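Local coordinates for GDSL-like Lipase/Acylhydrolase family protein (Neisseria meningitidis, PDB 4K7J) that probably removes O-acetyl groups from peptidoglycan as an SGNH-family esterase that works through a catalytic triad, at residues 57-62 and 212-217; 158-163 and 193-198; 51-56 and 201-206; 233-238 and 275-280; 74-79 and 363-368. All coordinates share one frame; numbering follows the deposited sequence.

Contact 1 of 5, residues 57-62 and 212-217; sequences LQIGDS and SAMGIN. With ACT (acetate ion), chain C.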
# COMPACT_ATOMS: atom_id res chain seq x y z
N LEU A 57 -2.16 -0.01 5.65
CA LEU A 57 -1.54 -0.64 4.48
C LEU A 57 -2.28 -0.29 3.19
O LEU A 57 -3.42 -0.72 2.98
CB LEU A 57 -1.51 -2.16 4.66
CG LEU A 57 -1.02 -3.01 3.48
CD1 LEU A 57 0.41 -2.62 3.12
CD2 LEU A 57 -1.12 -4.52 3.82
N GLN A 58 -1.64 0.46 2.30
CA GLN A 58 -2.28 0.81 1.04
C GLN A 58 -1.75 -0.03 -0.12
O GLN A 58 -0.56 -0.00 -0.44
CB GLN A 58 -2.13 2.30 0.73
CG GLN A 58 -2.82 2.68 -0.58
CD GLN A 58 -3.11 4.16 -0.69
OE1 GLN A 58 -3.49 4.80 0.30
NE2 GLN A 58 -2.94 4.72 -1.89
N ILE A 59 -2.66 -0.77 -0.74
CA ILE A 59 -2.32 -1.65 -1.84
C ILE A 59 -3.02 -1.13 -3.07
O ILE A 59 -4.24 -0.92 -3.04
CB ILE A 59 -2.77 -3.10 -1.55
CG1 ILE A 59 -2.39 -3.49 -0.12
CG2 ILE A 59 -2.19 -4.08 -2.61
CD1 ILE A 59 -3.01 -4.81 0.35
N GLY A 60 -2.27 -0.87 -4.14
CA GLY A 60 -2.87 -0.26 -5.32
C GLY A 60 -2.02 -0.22 -6.58
O GLY A 60 -1.19 -1.10 -6.81
N ASP A 61 -2.22 0.81 -7.39
CA ASP A 61 -1.58 0.91 -8.70
C ASP A 61 -0.48 1.98 -8.69
O ASP A 61 0.14 2.22 -7.66
CB ASP A 61 -2.62 1.20 -9.77
CG ASP A 61 -3.50 2.40 -9.43
OD1 ASP A 61 -3.08 3.24 -8.59
OD2 ASP A 61 -4.61 2.52 -10.01
N SER A 62 -0.27 2.67 -9.81
CA SER A 62 0.86 3.59 -9.89
C SER A 62 0.67 4.80 -8.99
O SER A 62 1.65 5.39 -8.53
CB SER A 62 1.13 4.03 -11.33
OG SER A 62 0.30 5.12 -11.66
N SER A 212 2.15 1.95 4.97
CA SER A 212 2.93 1.13 4.05
C SER A 212 2.30 1.19 2.66
O SER A 212 1.08 1.11 2.53
CB SER A 212 2.96 -0.32 4.54
OG SER A 212 3.67 -0.46 5.77
N ALA A 213 3.13 1.33 1.62
CA ALA A 213 2.63 1.44 0.25
C ALA A 213 2.98 0.20 -0.55
O ALA A 213 4.16 -0.07 -0.75
CB ALA A 213 3.20 2.69 -0.42
N MET A 214 1.98 -0.55 -0.99
CA MET A 214 2.19 -1.71 -1.84
C MET A 214 1.56 -1.46 -3.19
O MET A 214 0.48 -1.98 -3.48
CB MET A 214 1.56 -2.98 -1.24
CG MET A 214 2.22 -3.49 -0.00
SD MET A 214 1.71 -5.18 0.39
CE MET A 214 2.93 -5.51 1.65
N GLY A 215 2.24 -0.66 -4.01
CA GLY A 215 1.76 -0.33 -5.34
C GLY A 215 2.51 -1.04 -6.45
O GLY A 215 3.68 -1.38 -6.31
N ILE A 216 1.80 -1.26 -7.56
CA ILE A 216 2.39 -1.83 -8.76
C ILE A 216 1.89 -1.03 -9.96
O ILE A 216 0.69 -0.99 -10.20
CB ILE A 216 1.93 -3.28 -8.97
CG1 ILE A 216 2.46 -4.22 -7.88
CG2 ILE A 216 2.40 -3.76 -10.35
CD1 ILE A 216 3.92 -4.63 -8.10
N ASN A 217 2.80 -0.39 -10.69
CA ASN A 217 2.42 0.39 -11.86
C ASN A 217 1.52 -0.40 -12.81
O ASN A 217 1.87 -1.52 -13.20
CB ASN A 217 3.66 0.87 -12.62
CG ASN A 217 4.41 1.98 -11.89
OD1 ASN A 217 3.89 2.59 -10.97
ND2 ASN A 217 5.62 2.27 -12.34
C ACT C . -1.43 3.51 -13.38
O ACT C . -0.65 3.76 -14.34
OXT ACT C . -1.22 2.46 -12.71
CH3 ACT C . -2.56 4.43 -13.01
O HOH W 1 4.41 5.20 -9.80

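Contact 2 of 5, residues 158-163 and 193-198; sequences AEQTLT and MPWDIG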
# COMPACT_ATOMS: atom_id res chain seq x y z
N ALA A 158 16.30 -24.92 3.16
CA ALA A 158 15.77 -24.90 4.52
C ALA A 158 16.89 -24.60 5.53
O ALA A 158 18.04 -25.01 5.31
CB ALA A 158 15.10 -26.22 4.84
N GLU A 159 16.56 -23.86 6.58
CA GLU A 159 17.50 -23.53 7.67
C GLU A 159 18.61 -22.51 7.33
O GLU A 159 19.39 -22.14 8.20
CB GLU A 159 18.12 -24.80 8.28
CG GLU A 159 17.63 -25.14 9.68
CD GLU A 159 16.15 -25.50 9.72
OE1 GLU A 159 15.84 -26.71 9.85
OE2 GLU A 159 15.31 -24.58 9.63
N GLN A 160 18.66 -22.09 6.07
CA GLN A 160 19.57 -21.05 5.59
C GLN A 160 19.54 -19.81 6.49
O GLN A 160 18.51 -19.50 7.10
CB GLN A 160 19.15 -20.66 4.17
CG GLN A 160 20.22 -20.00 3.32
CD GLN A 160 19.75 -19.83 1.88
OE1 GLN A 160 19.16 -20.73 1.29
NE2 GLN A 160 20.01 -18.66 1.31
N THR A 161 20.65 -19.09 6.55
CA THR A 161 20.74 -17.89 7.38
C THR A 161 21.03 -16.65 6.54
O THR A 161 21.44 -16.75 5.38
CB THR A 161 21.87 -18.01 8.43
OG1 THR A 161 23.11 -18.21 7.75
CG2 THR A 161 21.61 -19.17 9.37
N LEU A 162 20.80 -15.49 7.14
CA LEU A 162 21.32 -14.23 6.63
C LEU A 162 21.66 -13.42 7.86
O LEU A 162 21.41 -13.86 8.99
CB LEU A 162 20.30 -13.49 5.72
CG LEU A 162 18.83 -13.35 6.12
CD1 LEU A 162 18.64 -12.35 7.26
CD2 LEU A 162 17.97 -12.96 4.89
N THR A 163 22.24 -12.24 7.67
CA THR A 163 22.54 -11.40 8.82
C THR A 163 21.87 -10.05 8.66
O THR A 163 21.81 -9.51 7.57
CB THR A 163 24.05 -11.18 9.04
OG1 THR A 163 24.58 -10.39 7.97
CG2 THR A 163 24.81 -12.52 9.12
N MET A 193 24.31 -17.06 0.92
CA MET A 193 23.68 -17.79 -0.17
C MET A 193 22.38 -17.09 -0.62
O MET A 193 21.89 -16.20 0.08
CB MET A 193 23.42 -19.25 0.26
CG MET A 193 24.68 -20.14 0.22
SD MET A 193 25.37 -20.43 -1.43
CE MET A 193 26.75 -19.30 -1.43
N PRO A 194 21.84 -17.46 -1.80
CA PRO A 194 20.71 -16.70 -2.34
C PRO A 194 19.39 -16.85 -1.58
O PRO A 194 19.03 -17.95 -1.17
CB PRO A 194 20.53 -17.29 -3.75
CG PRO A 194 21.89 -17.86 -4.09
CD PRO A 194 22.38 -18.41 -2.79
N TRP A 195 18.68 -15.73 -1.46
CA TRP A 195 17.31 -15.70 -0.96
C TRP A 195 16.45 -14.88 -1.92
O TRP A 195 16.97 -14.06 -2.67
CB TRP A 195 17.26 -14.92 0.35
CG TRP A 195 17.88 -15.53 1.55
CD1 TRP A 195 19.22 -15.67 1.81
CD2 TRP A 195 17.19 -15.99 2.72
NE1 TRP A 195 19.39 -16.24 3.05
CE2 TRP A 195 18.17 -16.43 3.63
CE3 TRP A 195 15.84 -16.07 3.07
CZ2 TRP A 195 17.83 -16.96 4.89
CZ3 TRP A 195 15.50 -16.60 4.30
CH2 TRP A 195 16.50 -17.03 5.20
N ASP A 196 15.13 -15.05 -1.82
CA ASP A 196 14.21 -14.03 -2.32
C ASP A 196 13.65 -13.27 -1.13
O ASP A 196 13.29 -13.87 -0.13
CB ASP A 196 13.07 -14.64 -3.14
CG ASP A 196 13.54 -15.15 -4.50
OD1 ASP A 196 14.66 -14.79 -4.92
OD2 ASP A 196 12.79 -15.90 -5.14
N ILE A 197 13.59 -11.95 -1.24
CA ILE A 197 13.11 -11.10 -0.14
C ILE A 197 11.91 -10.27 -0.63
O ILE A 197 11.93 -9.76 -1.75
CB ILE A 197 14.22 -10.13 0.35
CG1 ILE A 197 15.50 -10.87 0.72
CG2 ILE A 197 13.73 -9.27 1.52
CD1 ILE A 197 15.39 -11.78 1.94
N GLY A 198 10.88 -10.16 0.20
CA GLY A 198 9.70 -9.38 -0.11
C GLY A 198 9.80 -8.07 0.64
O GLY A 198 10.88 -7.54 0.82
O HOH W 2 22.98 -17.69 3.43

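Contact 3 of 5, residues 51-56 and 201-206; sequences GETFRI and NIENPA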
# COMPACT_ATOMS: atom_id res chain seq x y z
N GLY A 51 1.04 3.25 23.07
CA GLY A 51 2.31 2.65 22.70
C GLY A 51 2.15 1.55 21.65
O GLY A 51 3.13 1.00 21.15
N GLU A 52 0.92 1.21 21.32
CA GLU A 52 0.69 0.23 20.26
C GLU A 52 1.05 0.81 18.89
O GLU A 52 1.25 2.03 18.75
CB GLU A 52 -0.77 -0.23 20.27
CG GLU A 52 -1.15 -1.06 21.49
CD GLU A 52 -2.63 -1.34 21.52
OE1 GLU A 52 -3.40 -0.40 21.78
OE2 GLU A 52 -3.02 -2.50 21.27
N THR A 53 1.16 -0.05 17.88
CA THR A 53 1.38 0.42 16.52
C THR A 53 0.13 0.22 15.69
O THR A 53 -0.36 -0.90 15.54
CB THR A 53 2.55 -0.30 15.83
OG1 THR A 53 3.78 0.02 16.50
CG2 THR A 53 2.66 0.12 14.36
N PHE A 54 -0.40 1.31 15.13
CA PHE A 54 -1.55 1.21 14.26
C PHE A 54 -1.06 1.20 12.82
O PHE A 54 -0.46 2.17 12.35
CB PHE A 54 -2.53 2.36 14.49
CG PHE A 54 -3.82 2.22 13.73
CD1 PHE A 54 -3.93 2.66 12.42
CD2 PHE A 54 -4.93 1.64 14.33
CE1 PHE A 54 -5.12 2.52 11.72
CE2 PHE A 54 -6.13 1.50 13.64
CZ PHE A 54 -6.22 1.94 12.33
N ARG A 55 -1.32 0.09 12.12
CA ARG A 55 -0.70 -0.16 10.82
C ARG A 55 -1.69 0.04 9.68
O ARG A 55 -2.66 -0.72 9.55
CB ARG A 55 -0.12 -1.58 10.77
CG ARG A 55 1.02 -1.82 11.75
CD ARG A 55 1.43 -3.29 11.79
NE ARG A 55 2.36 -3.53 12.89
CZ ARG A 55 1.99 -3.93 14.11
NH1 ARG A 55 0.71 -4.14 14.38
NH2 ARG A 55 2.90 -4.12 15.05
N ILE A 56 -1.43 1.06 8.86
CA ILE A 56 -2.23 1.35 7.68
C ILE A 56 -1.49 0.81 6.46
O ILE A 56 -0.31 1.12 6.26
CB ILE A 56 -2.43 2.88 7.51
CG1 ILE A 56 -3.28 3.44 8.65
CG2 ILE A 56 -3.08 3.22 6.17
CD1 ILE A 56 -3.35 4.98 8.65
N ASN A 201 9.54 -4.90 7.04
CA ASN A 201 8.83 -4.02 7.97
C ASN A 201 9.78 -3.45 8.98
O ASN A 201 10.51 -4.20 9.63
CB ASN A 201 7.74 -4.77 8.72
CG ASN A 201 6.86 -3.83 9.52
OD1 ASN A 201 6.66 -2.68 9.14
ND2 ASN A 201 6.33 -4.32 10.64
N ILE A 202 9.77 -2.14 9.13
CA ILE A 202 10.66 -1.46 10.07
C ILE A 202 9.83 -0.53 10.96
O ILE A 202 9.33 0.50 10.49
CB ILE A 202 11.75 -0.70 9.30
CG1 ILE A 202 12.48 -1.66 8.35
CG2 ILE A 202 12.71 0.00 10.24
CD1 ILE A 202 13.46 -0.99 7.41
N GLU A 203 9.67 -0.91 12.23
CA GLU A 203 8.76 -0.25 13.16
C GLU A 203 9.49 0.28 14.39
O GLU A 203 10.39 -0.36 14.93
CB GLU A 203 7.66 -1.22 13.63
CG GLU A 203 6.56 -1.49 12.63
CD GLU A 203 5.50 -2.44 13.16
OE1 GLU A 203 5.68 -3.00 14.26
OE2 GLU A 203 4.48 -2.62 12.47
N ASN A 204 9.07 1.45 14.85
CA ASN A 204 9.61 2.05 16.07
C ASN A 204 8.88 1.46 17.28
O ASN A 204 7.65 1.46 17.34
CB ASN A 204 9.50 3.59 15.96
CG ASN A 204 9.31 4.28 17.31
OD1 ASN A 204 9.88 3.88 18.34
ND2 ASN A 204 8.53 5.36 17.29
N PRO A 205 9.65 0.93 18.25
CA PRO A 205 9.14 0.26 19.46
C PRO A 205 8.23 1.12 20.34
O PRO A 205 7.41 0.57 21.08
CB PRO A 205 10.42 -0.09 20.22
CG PRO A 205 11.45 0.87 19.70
CD PRO A 205 11.12 1.02 18.25
N ALA A 206 8.35 2.45 20.25
CA ALA A 206 7.46 3.35 20.99
C ALA A 206 6.02 3.41 20.44
O ALA A 206 5.14 4.00 21.07
CB ALA A 206 8.06 4.75 21.08

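Contact 4 of 5, residues 233-238 and 275-280; sequences NDLAQT and DSLPAA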
# COMPACT_ATOMS: atom_id res chain seq x y z
N ASN A 233 -2.31 -15.45 3.69
CA ASN A 233 -1.51 -15.70 4.88
C ASN A 233 -0.40 -14.66 5.04
O ASN A 233 -0.05 -14.28 6.16
CB ASN A 233 -0.93 -17.12 4.91
CG ASN A 233 -2.01 -18.19 4.85
OD1 ASN A 233 -3.17 -17.95 5.22
ND2 ASN A 233 -1.65 -19.36 4.36
N ASP A 234 0.15 -14.18 3.91
CA ASP A 234 1.06 -13.03 3.97
C ASP A 234 0.33 -11.78 4.49
O ASP A 234 0.86 -11.02 5.29
CB ASP A 234 1.68 -12.73 2.59
CG ASP A 234 2.51 -13.89 2.02
OD1 ASP A 234 3.01 -14.74 2.79
OD2 ASP A 234 2.66 -13.94 0.77
N LEU A 235 -0.89 -11.56 4.01
CA LEU A 235 -1.68 -10.41 4.48
C LEU A 235 -1.95 -10.49 5.99
O LEU A 235 -1.81 -9.49 6.72
CB LEU A 235 -3.00 -10.31 3.71
CG LEU A 235 -3.92 -9.17 4.15
CD1 LEU A 235 -3.26 -7.82 3.95
CD2 LEU A 235 -5.25 -9.24 3.44
N ALA A 236 -2.34 -11.67 6.45
CA ALA A 236 -2.55 -11.91 7.87
C ALA A 236 -1.33 -11.49 8.69
O ALA A 236 -1.47 -11.01 9.80
CB ALA A 236 -2.88 -13.40 8.13
N GLN A 237 -0.14 -11.63 8.11
CA GLN A 237 1.09 -11.38 8.87
C GLN A 237 1.63 -9.97 8.72
O GLN A 237 2.70 -9.70 9.25
CB GLN A 237 2.18 -12.39 8.48
CG GLN A 237 1.88 -13.80 8.89
CD GLN A 237 2.93 -14.77 8.41
OE1 GLN A 237 3.91 -15.04 9.12
NE2 GLN A 237 2.75 -15.30 7.21
N THR A 238 0.92 -9.10 8.01
CA THR A 238 1.36 -7.70 7.89
C THR A 238 1.03 -6.94 9.16
O THR A 238 1.66 -5.92 9.48
CB THR A 238 0.65 -6.94 6.74
OG1 THR A 238 -0.77 -7.01 6.92
CG2 THR A 238 1.02 -7.51 5.38
N ASP A 275 -11.59 -12.24 6.37
CA ASP A 275 -11.22 -13.54 6.95
C ASP A 275 -9.78 -13.52 7.45
O ASP A 275 -9.49 -14.04 8.52
CB ASP A 275 -11.37 -14.68 5.93
CG ASP A 275 -12.81 -14.91 5.48
OD1 ASP A 275 -13.75 -14.31 6.07
OD2 ASP A 275 -13.01 -15.70 4.53
N SER A 276 -8.89 -12.91 6.66
CA SER A 276 -7.46 -12.95 6.97
C SER A 276 -7.08 -11.97 8.07
O SER A 276 -6.14 -12.22 8.83
CB SER A 276 -6.62 -12.70 5.72
OG SER A 276 -6.90 -13.66 4.73
N LEU A 277 -7.79 -10.85 8.16
CA LEU A 277 -7.54 -9.85 9.19
C LEU A 277 -8.87 -9.39 9.80
O LEU A 277 -9.41 -8.35 9.42
CB LEU A 277 -6.79 -8.65 8.60
CG LEU A 277 -5.33 -8.77 8.15
CD1 LEU A 277 -4.94 -7.54 7.35
CD2 LEU A 277 -4.42 -8.93 9.36
N PRO A 278 -9.41 -10.18 10.75
CA PRO A 278 -10.75 -9.93 11.28
C PRO A 278 -10.88 -8.61 12.03
O PRO A 278 -11.98 -8.07 12.12
CB PRO A 278 -10.98 -11.10 12.26
CG PRO A 278 -9.91 -12.10 11.94
CD PRO A 278 -8.75 -11.32 11.40
N ALA A 279 -9.78 -8.07 12.54
CA ALA A 279 -9.85 -6.83 13.30
C ALA A 279 -9.56 -5.58 12.46
O ALA A 279 -9.60 -4.46 12.97
CB ALA A 279 -8.91 -6.90 14.51
N ALA A 280 -9.27 -5.76 11.17
CA ALA A 280 -8.87 -4.62 10.34
C ALA A 280 -10.05 -3.86 9.74
O ALA A 280 -11.08 -4.43 9.43
CB ALA A 280 -7.92 -5.08 9.22

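Contact 5 of 5, residues 74-79 and 363-368; sequences RKRLQK and MLADSL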
# COMPACT_ATOMS: atom_id res chain seq x y z
N ARG A 74 1.13 9.51 5.17
CA ARG A 74 2.07 9.11 6.22
C ARG A 74 2.48 10.30 7.08
O ARG A 74 2.37 10.25 8.30
CB ARG A 74 3.29 8.43 5.60
CG ARG A 74 4.29 7.87 6.60
CD ARG A 74 5.15 6.80 5.95
NE ARG A 74 5.64 7.20 4.64
CZ ARG A 74 5.43 6.54 3.51
NH1 ARG A 74 4.74 5.41 3.48
NH2 ARG A 74 5.93 7.03 2.40
N LYS A 75 2.94 11.38 6.47
CA LYS A 75 3.47 12.50 7.25
C LYS A 75 2.38 13.17 8.07
O LYS A 75 2.59 13.57 9.22
CB LYS A 75 4.16 13.52 6.35
CG LYS A 75 5.38 12.97 5.62
CD LYS A 75 6.51 12.62 6.58
CE LYS A 75 7.68 11.97 5.84
NZ LYS A 75 8.06 12.79 4.65
N ARG A 76 1.20 13.31 7.48
CA ARG A 76 0.10 13.97 8.16
C ARG A 76 -0.38 13.17 9.37
O ARG A 76 -0.45 13.69 10.49
CB ARG A 76 -1.06 14.19 7.19
CG ARG A 76 -2.35 14.56 7.87
CD ARG A 76 -2.41 16.04 8.21
NE ARG A 76 -3.79 16.44 8.48
CZ ARG A 76 -4.64 16.85 7.54
NH1 ARG A 76 -4.27 16.92 6.26
NH2 ARG A 76 -5.87 17.19 7.89
N LEU A 77 -0.70 11.90 9.16
CA LEU A 77 -1.24 11.08 10.25
C LEU A 77 -0.21 10.73 11.33
O LEU A 77 -0.58 10.43 12.47
CB LEU A 77 -1.90 9.80 9.71
CG LEU A 77 -3.00 9.99 8.66
CD1 LEU A 77 -3.58 8.64 8.30
CD2 LEU A 77 -4.11 10.96 9.13
N GLN A 78 1.08 10.75 10.97
CA GLN A 78 2.15 10.52 11.95
C GLN A 78 2.31 11.71 12.90
O GLN A 78 2.59 11.54 14.09
CB GLN A 78 3.48 10.13 11.27
CG GLN A 78 3.54 8.63 10.92
CD GLN A 78 4.82 8.18 10.23
OE1 GLN A 78 5.55 8.98 9.67
NE2 GLN A 78 5.09 6.89 10.27
N LYS A 79 2.12 12.92 12.38
CA LYS A 79 2.11 14.12 13.22
C LYS A 79 0.91 14.11 14.17
O LYS A 79 1.02 14.44 15.34
CB LYS A 79 2.08 15.37 12.33
CG LYS A 79 3.42 15.70 11.72
CD LYS A 79 4.42 16.07 12.83
CE LYS A 79 5.76 16.54 12.27
NZ LYS A 79 6.68 15.41 11.92
N MET A 363 -6.57 15.60 1.81
CA MET A 363 -8.03 15.54 1.91
C MET A 363 -8.49 14.21 2.53
O MET A 363 -9.40 14.20 3.37
CB MET A 363 -8.69 15.76 0.55
CG MET A 363 -8.50 17.17 0.01
SD MET A 363 -9.54 17.52 -1.42
CE MET A 363 -8.52 17.04 -2.79
N LEU A 364 -7.85 13.11 2.13
CA LEU A 364 -8.15 11.81 2.73
C LEU A 364 -7.82 11.81 4.21
O LEU A 364 -8.58 11.29 5.03
CB LEU A 364 -7.39 10.69 2.03
CG LEU A 364 -7.54 9.30 2.65
CD1 LEU A 364 -9.02 8.92 2.80
CD2 LEU A 364 -6.77 8.26 1.82
N ALA A 365 -6.67 12.39 4.55
CA ALA A 365 -6.24 12.45 5.94
C ALA A 365 -7.25 13.26 6.75
O ALA A 365 -7.65 12.87 7.86
CB ALA A 365 -4.86 13.06 6.04
N ASP A 366 -7.68 14.39 6.17
CA ASP A 366 -8.77 15.21 6.71
C ASP A 366 -9.99 14.36 7.01
O ASP A 366 -10.51 14.39 8.12
CB ASP A 366 -9.20 16.29 5.71
CG ASP A 366 -8.22 17.44 5.62
OD1 ASP A 366 -7.42 17.61 6.55
OD2 ASP A 366 -8.26 18.17 4.61
N SER A 367 -10.45 13.62 6.00
CA SER A 367 -11.63 12.77 6.13
C SER A 367 -11.51 11.73 7.26
O SER A 367 -12.48 11.47 7.98
CB SER A 367 -11.93 12.07 4.79
OG SER A 367 -12.09 13.01 3.73
N LEU A 368 -10.32 11.16 7.43
CA LEU A 368 -10.13 10.11 8.42
C LEU A 368 -10.07 10.68 9.83
O LEU A 368 -10.62 10.11 10.77
CB LEU A 368 -8.87 9.29 8.13
CG LEU A 368 -8.90 8.46 6.84
CD1 LEU A 368 -7.52 7.91 6.51
CD2 LEU A 368 -9.91 7.34 6.97

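Contact 1 of 5, residues 57-62 and 212-217
Leu57 and Met214 meet obliquely on one face of a parallel strand pair, with Leu57 CD1 lying 3.7 Å from Met214 CG. CG of Leu57 is anti to the backbone N (chi1 174°), and the side chain leans toward strand 212-215, so that CD1 also touches CB of Ser212. Ile59, on the same face, lies alongside Met214 and points the same way, with CG1 at 4.1 Å from Met214 CB. Gln58 and Ala213 occupy the other face, under helix 68-81; Gln58 NE2 is hydrogen-bonded to Thr64 OG1.
The backbones are joined in turn by Gln58 N to Ser212 O (2.8 Å), Met214 N to Gln58 O, Gly60 N to Met214 O and Ile216 N to Gly60 O, alternating between the strands as in a parallel pair.
Past the strand ends, the pair opens onto a bound acetate, probably from the crystallisation liquor. Ser62 N donates to acetate OXT at 3.1 Å. Ser62 OG comes to 2.9 Å from C of the acetate (ACT C). Asn217 OD1 sits 3.1 Å from Ser62 CB, and a water donates both to this oxygen and to Ser62 O. Asp61 caps the helix that starts here, its OD1 accepting from His63 N.
The three N-H donors on the acetate, Ser62 N, Gly218 N and Asn250 ND2, match the oxyanion hole of SGNH hydrolases. Ser62, in its Gly-Asp-Ser sequence, and His351, whose NE2 also bonds the acetate, are consistent with the serine and histidine of the catalytic triad.

Contact 2 of 5, residues 158-163 and 193-198
Two hydrogen bonds tie the Gln160 loop to the start of strand 195-203, and both involve groups around the indole of Trp195. Gln160 NE2 gives a nearly straight bond to Pro194 O (2.8 Å), lying above that carbonyl's plane while the acceptor stays in the plane of the glutamine amide. Trp195 NE1 donates to Thr161 O at 3.1 Å, the oxygen sitting at the ring edge, close to the indole plane. A water donates to the same oxygen and accepts from Met193 N, which adds a third, bridged link.
Packing on the two indole faces differs: a methyl on one, an amide chain on the other. Leu162 crosses the ring at about a right angle and sets CD2 over it, in a CH-pi contact 3.8 Å from the centre of the five-membered ring and 17° off its normal. The same methyl reaches Ile197 CD1 at 4.1 Å. On the opposite face runs the extended chain of Gln160, whose CG is anti to its backbone N (chi1 -158°); its amide plane is tilted 65° from the indole. Gln160 NE2 comes to 3.0 Å from Trp195 NE1, but both are donors and the closeness is no bond; Leu157 N donates to Gln160 OE1.
Ala153 and Pro155 of strand 147-155 also touch Trp195. Strands 161-164 and 195-203 belong to different antiparallel sheets, so this tryptophan is an intersheet core residue, characteristic of a beta-sandwich domain, here related by sequence to the galactose-binding-like clan.

Contact 3 of 5, residues 51-56 and 201-206
Gly51 and Ala206 bring the two backbones closest, their CA atoms 5.5 Å apart, where the chains run roughly antiparallel (155°) without pairing as strands; Gly51 CA makes a CA-H...O contact with Ala206 O.
Farther along, the link passes to side chains. Arg55 and Glu203 cross at about a right angle, and their flat ends lie nearly coplanar, 25° apart, with the carboxylate at the edge of the guanidinium. Arg55 NH2 donates to Glu203 OE1 at 3.1 Å, using the syn lone pair of that oxygen. The second arm of the salt bridge, from Arg55 NE to Glu203 OE2, is modelled at 2.3 Å, too short for its exact length to be trusted. OE2 of Glu203 is also approached by Asn201 ND2 (3.1 Å), which comes from above the carboxylate plane. Thr53 CG2 packs 3.8 Å from Glu203 OE2, while Thr53 CB lies over one face of the guanidinium. Beyond Glu203 the chain turns: Asn204 OD1 accepts from Ala206 N at 2.8 Å, an Asx turn.
Strand 53-60 belongs to the alpha/beta sheet and strand 195-203 to the beta-sandwich, so the ion pair bridges the two domains. Helix 38-47 touches Arg55 through Lys42, Arg148 of strand 147-155 meets Thr53, and the chain leaving Ala206 soon enters strand 208-215, the sheet neighbour of strand 53-60.

Contact 4 of 5, residues 233-238 and 275-280
The C-terminal ends of two helices of the alpha/beta domain, 231-236 and 259-276, meet here through Leu235, Ala236, Ser276 and Leu277, entirely by packing. Leu277, the first residue to leave the helical path, makes the largest contribution. Its CG is anti to the carbonyl carbon (chi1 -70°), and both methyls lie against the last turn of the other helix: CD1 rests 3.7 Å from Leu235 CG in an oblique crossing, while CD2 comes to 3.6 Å from Ala236 O. Ala236 CB in turn packs on Ser276 O at 3.5 Å. The Ser276 hydroxyl is hydrogen-bonded to Gln272 O in its own helix.
Leu235 O takes two donors, Thr238 N at 3.0 Å and Thr238 OG1 at 2.7 Å, the hydroxyl lying in the carbonyl plane. These two hydrogen bonds to one oxygen close the turn after the helix, and Thr238 OG1 is also hydrogen-bonded with Ala240 N.
A type I turn from Leu277 to Ala280, closed by Ala280 N to Leu277 O, redirects the chain into strand 281-286, just as the end of helix 231-236 leads on to strand 242-246, its neighbour in the sheet. On the sheet side, Leu235 and Thr238 both lie against Leu57 of strand 53-60, and Leu122 of a loop touches them too.

Contact 5 of 5, residues 74-79 and 363-368
Arg76, in the one of its two deposited conformers described here, lays its aliphatic part over Ala365: CG comes to 3.4 Å from Ala365 CB, and the same methyl sits 3.9 Å above one face of the guanidinium, toward its rim. CG of Arg76 is anti to the backbone N (chi1 166°), and the chain then bends at chi2 (82°), which turns CD aside. At the tip, NH2 forms a salt bridge with Asp366 OD1, approached at the guanidinium edge. The modelled separation of 2.1 Å between Arg76 NH2 and Asp366 OD1 is doubtfully short.
Leu77 makes the firmer contact. Its CD2 packs on Ala365 CB at 3.8 Å, and CD1 reaches Leu368 CD1 at 4.4 Å, a looser touch. Across this patch, helices 68-81 and 354-373 run in broadly the same direction, their local axes 9.7 Å apart and crossing at -31°. The small Ala365 lies where the backbones come nearest, opposite Leu77, and Leu73 of the first helix also touches it. Leu28 of the edge strand 28-30 packs on Leu368.
The chemistry is thus an apolar seam of leucine and alanine that needs no polar partner, edged by an arginine with acceptors at Asp366, at Glu369 (a long, weak ion pair) and at Glu362 O (a weak hydrogen bond); its alternate conformers leave the ionic part uncertain.

Contact 1, with its bound acetate, marks the probable active site at the C-terminal end of strands 53-60 and 208-215. Contact 3 lies earlier on strand 53-60, and the two join where Ser212 N meets Ile56 O at 2.9 Å. Contact 4 packs against both: Leu57 CD2 lies 3.9 Å from Leu235 CD1, and Arg55 CD is 3.5 Å from Thr238 O. Contact 5 touches the sheet through Leu77 CD1, 3.7 Å from Ile56 CD1. Contact 2 stands apart in the beta-sandwich, its centre about 25 Å from that of contact 1. Contacts 2 and 3 both use strand 195-203, and the chain after it passes to strand 208-215 of the alpha/beta sheet.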